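Local coordinates for RNA-binding protein (Porphyromonas gingivalis W83, PDB 7JLY), which probably binds RNA through an RNA recognition motif and binds calcium ions in the crystal, at residues A[4-9]-A[44-49]. Numbering follows the deposited sequence.
Sequences NIYVGN and RGFGFV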
ATOM      1  N   ASN A   4      -4.969  -7.192  -4.336  1.00 19.61           N
ATOM      2  CA  ASN A   4      -4.242  -6.884  -3.115  1.00 20.98           C
ATOM      3  C   ASN A   4      -2.873  -6.341  -3.501  1.00 17.70           C
ATOM      4  O   ASN A   4      -2.188  -6.927  -4.344  1.00 20.01           O
ATOM      5  CB  ASN A   4      -4.112  -8.146  -2.255  1.00 22.40           C
ATOM      6  CG  ASN A   4      -3.774  -7.856  -0.789  1.00 22.51           C
ATOM      7  OD1 ASN A   4      -4.072  -6.785  -0.253  1.00 21.05           O
ATOM      8  ND2 ASN A   4      -3.160  -8.842  -0.131  1.00 20.83           N
ATOM      9  N   ILE A   5      -2.493  -5.215  -2.905  1.00 18.57           N
ATOM     10  CA  ILE A   5      -1.238  -4.557  -3.236  1.00 19.09           C
ATOM     11  C   ILE A   5      -0.371  -4.461  -2.005  1.00 18.37           C
ATOM     12  O   ILE A   5      -0.802  -3.945  -0.977  1.00 16.59           O
ATOM     13  CB  ILE A   5      -1.462  -3.136  -3.798  1.00 19.27           C
ATOM     14  CG1 ILE A   5      -2.445  -3.178  -4.974  1.00 18.07           C
ATOM     15  CG2 ILE A   5      -0.130  -2.506  -4.225  1.00 16.59           C
ATOM     16  CD1 ILE A   5      -2.759  -1.824  -5.552  1.00 20.62           C
ATOM     17  N   TYR A   6       0.850  -4.975  -2.122  1.00 14.87           N
ATOM     18  CA  TYR A   6       1.866  -4.845  -1.089  1.00 16.66           C
ATOM     19  C   TYR A   6       2.537  -3.487  -1.214  1.00 18.10           C
ATOM     20  O   TYR A   6       2.984  -3.136  -2.298  1.00 17.29           O
ATOM     21  CB  TYR A   6       2.906  -5.963  -1.237  1.00 16.13           C
ATOM     22  CG  TYR A   6       3.993  -6.021  -0.171  1.00 17.17           C
ATOM     23  CD1 TYR A   6       5.110  -5.193  -0.242  1.00 17.04           C
ATOM     24  CD2 TYR A   6       3.915  -6.929   0.886  1.00 18.02           C
ATOM     25  CE1 TYR A   6       6.117  -5.255   0.714  1.00 17.37           C
ATOM     26  CE2 TYR A   6       4.915  -6.998   1.849  1.00 19.31           C
ATOM     27  CZ  TYR A   6       6.017  -6.161   1.758  1.00 20.11           C
ATOM     28  OH  TYR A   6       7.019  -6.222   2.709  1.00 15.95           O
ATOM     29  N   VAL A   7       2.610  -2.730  -0.123  1.00 17.14           N
ATOM     30  CA  VAL A   7       3.390  -1.491  -0.128  1.00 17.09           C
ATOM     31  C   VAL A   7       4.424  -1.558   1.001  1.00 17.63           C
ATOM     32  O   VAL A   7       4.068  -1.754   2.159  1.00 18.96           O
ATOM     33  CB  VAL A   7       2.501  -0.231   0.037  1.00 16.78           C
ATOM     34  CG1 VAL A   7       3.293   1.026  -0.326  1.00 16.76           C
ATOM     35  CG2 VAL A   7       1.246  -0.322  -0.841  1.00 19.90           C
ATOM     36  N   GLY A   8       5.702  -1.381   0.670  1.00 17.54           N
ATOM     37  CA  GLY A   8       6.759  -1.598   1.649  1.00 16.19           C
ATOM     38  C   GLY A   8       7.901  -0.605   1.534  1.00 18.61           C
ATOM     39  O   GLY A   8       7.839   0.303   0.705  1.00 15.96           O
ATOM     40  N   ASN A   9       8.929  -0.790   2.369  1.00 15.20           N
ATOM     41  CA  ASN A   9      10.013   0.184   2.542  1.00 17.24           C
ATOM     42  C   ASN A   9       9.478   1.572   2.911  1.00 19.13           C
ATOM     43  O   ASN A   9      10.024   2.607   2.497  1.00 17.02           O
ATOM     44  CB  ASN A   9      10.875   0.281   1.286  1.00 17.95           C
ATOM     45  CG  ASN A   9      12.194   0.948   1.562  1.00 18.97           C
ATOM     46  OD1 ASN A   9      12.734   0.792   2.646  1.00 16.67           O
ATOM     47  ND2 ASN A   9      12.685   1.748   0.618  1.00 17.71           N
ATOM     48  N   ARG A  44       5.582  -1.362  11.007  1.00 16.57           N
ATOM     49  CA  ARG A  44       6.733  -2.166  10.617  1.00 17.79           C
ATOM     50  C   ARG A  44       7.230  -1.788   9.222  1.00 18.32           C
ATOM     51  O   ARG A  44       8.135  -2.432   8.678  1.00 17.78           O
ATOM     52  CB  ARG A  44       6.398  -3.658  10.667  1.00 18.05           C
ATOM     53  CG  ARG A  44       6.213  -4.190  12.080  1.00 19.34           C
ATOM     54  CD  ARG A  44       5.831  -5.660  12.041  1.00 22.50           C
ATOM     55  NE  ARG A  44       6.778  -6.428  11.243  1.00 21.51           N
ATOM     56  CZ  ARG A  44       6.535  -7.632  10.725  1.00 20.28           C
ATOM     57  NH1 ARG A  44       5.365  -8.234  10.925  1.00 21.07           N
ATOM     58  NH2 ARG A  44       7.467  -8.235  10.009  1.00 22.64           N
ATOM     59  N   GLY A  45       6.632  -0.742   8.649  1.00 18.83           N
ATOM     60  CA  GLY A  45       7.139  -0.166   7.413  1.00 19.76           C
ATOM     61  C   GLY A  45       6.508  -0.731   6.152  1.00 20.17           C
ATOM     62  O   GLY A  45       6.955  -0.445   5.042  1.00 17.82           O
ATOM     63  N   PHE A  46       5.473  -1.546   6.318  1.00 18.45           N
ATOM     64  CA  PHE A  46       4.791  -2.104   5.166  1.00 17.38           C
ATOM     65  C   PHE A  46       3.313  -2.347   5.444  1.00 19.62           C
ATOM     66  O   PHE A  46       2.859  -2.320   6.588  1.00 17.76           O
ATOM     67  CB  PHE A  46       5.467  -3.399   4.713  1.00 17.09           C
ATOM     68  CG  PHE A  46       5.152  -4.606   5.567  1.00 20.61           C
ATOM     69  CD1 PHE A  46       5.756  -4.784   6.793  1.00 18.78           C
ATOM     70  CD2 PHE A  46       4.295  -5.594   5.101  1.00 19.65           C
ATOM     71  CE1 PHE A  46       5.487  -5.915   7.569  1.00 18.98           C
ATOM     72  CE2 PHE A  46       4.013  -6.726   5.866  1.00 19.28           C
ATOM     73  CZ  PHE A  46       4.621  -6.888   7.102  1.00 21.26           C
ATOM     74  N   GLY A  47       2.557  -2.566   4.381  1.00 18.65           N
ATOM     75  CA  GLY A  47       1.140  -2.786   4.534  1.00 20.30           C
ATOM     76  C   GLY A  47       0.512  -3.255   3.245  1.00 21.23           C
ATOM     77  O   GLY A  47       1.211  -3.551   2.270  1.00 17.37           O
ATOM     78  N   PHE A  48      -0.816  -3.318   3.251  1.00 19.87           N
ATOM     79  CA  PHE A  48      -1.568  -3.794   2.101  1.00 20.25           C
ATOM     80  C   PHE A  48      -2.720  -2.873   1.753  1.00 20.04           C
ATOM     81  O   PHE A  48      -3.458  -2.428   2.631  1.00 18.36           O
ATOM     82  CB  PHE A  48      -2.106  -5.205   2.361  1.00 22.70           C
ATOM     83  CG  PHE A  48      -1.033  -6.220   2.616  1.00 20.05           C
ATOM     84  CD1 PHE A  48      -0.418  -6.875   1.562  1.00 22.17           C
ATOM     85  CD2 PHE A  48      -0.637  -6.514   3.910  1.00 24.65           C
ATOM     86  CE1 PHE A  48       0.580  -7.812   1.792  1.00 21.28           C
ATOM     87  CE2 PHE A  48       0.363  -7.451   4.148  1.00 26.13           C
ATOM     88  CZ  PHE A  48       0.969  -8.102   3.085  1.00 24.73           C
ATOM     89  N   VAL A  49      -2.878  -2.605   0.462  1.00 20.38           N
ATOM     90  CA  VAL A  49      -4.035  -1.867  -0.026  1.00 17.56           C
ATOM     91  C   VAL A  49      -4.816  -2.736  -1.014  1.00 18.52           C
ATOM     92  O   VAL A  49      -4.233  -3.306  -1.929  1.00 18.97           O
ATOM     93  CB  VAL A  49      -3.637  -0.551  -0.727  1.00 16.96           C
ATOM     94  CG1 VAL A  49      -4.882   0.141  -1.242  1.00 17.65           C
ATOM     95  CG2 VAL A  49      -2.851   0.371   0.232  1.00 18.61           C
TER
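The two central strands of the RNA recognition motif sheet pair here: strand 3-8, carrying most of RNP2, and strand 46-51, carrying most of RNP1, which starts at R44. They run antiparallel, joined by four backbone hydrogen bonds. V7 and G47 form one hydrogen-bonded pair, in which V7 N points almost straight at G47 O (2.9 Å, 179° at the hydrogen); I5 and V49 form the next, with V49 N to I5 O at 2.9 Å. Between them lies the non-hydrogen-bonded pair Y6 and F48, where F48 CA adds a CA-H...O contact to I5 O (3.2 Å).

Y6, F46 and F48 gather on one face. The Y6 ring, its CG anti to the backbone N (chi1 -176°), touches both others. It turns an edge toward the face of F48 in an offset edge-to-face pair, planes at 82° and Y6 CD2 3.6 Å from F48 CE1. Against F46 it is nearly parallel but slid aside, so the rings barely overlap and Y6 CE2 meets F46 CD2 at 3.6 Å. F46 holds CG in the crowded position between backbone N and carbonyl carbon. K77 of the neighbouring strand makes a cation-pi contact with Y6.

On the reverse face, I5 and V49 pack on L23, V7 and V49 on L19, of helix 16-23. Beside F48, N4 OD1 approaches F48 CB at 3.6 Å, while N4 ND2 is held by L80 O. Canonical RRMs bind RNA with these aromatics, those at Y6 and F48 typically stacking on bases and that at F46 on sugars, consistent with RNA binding here.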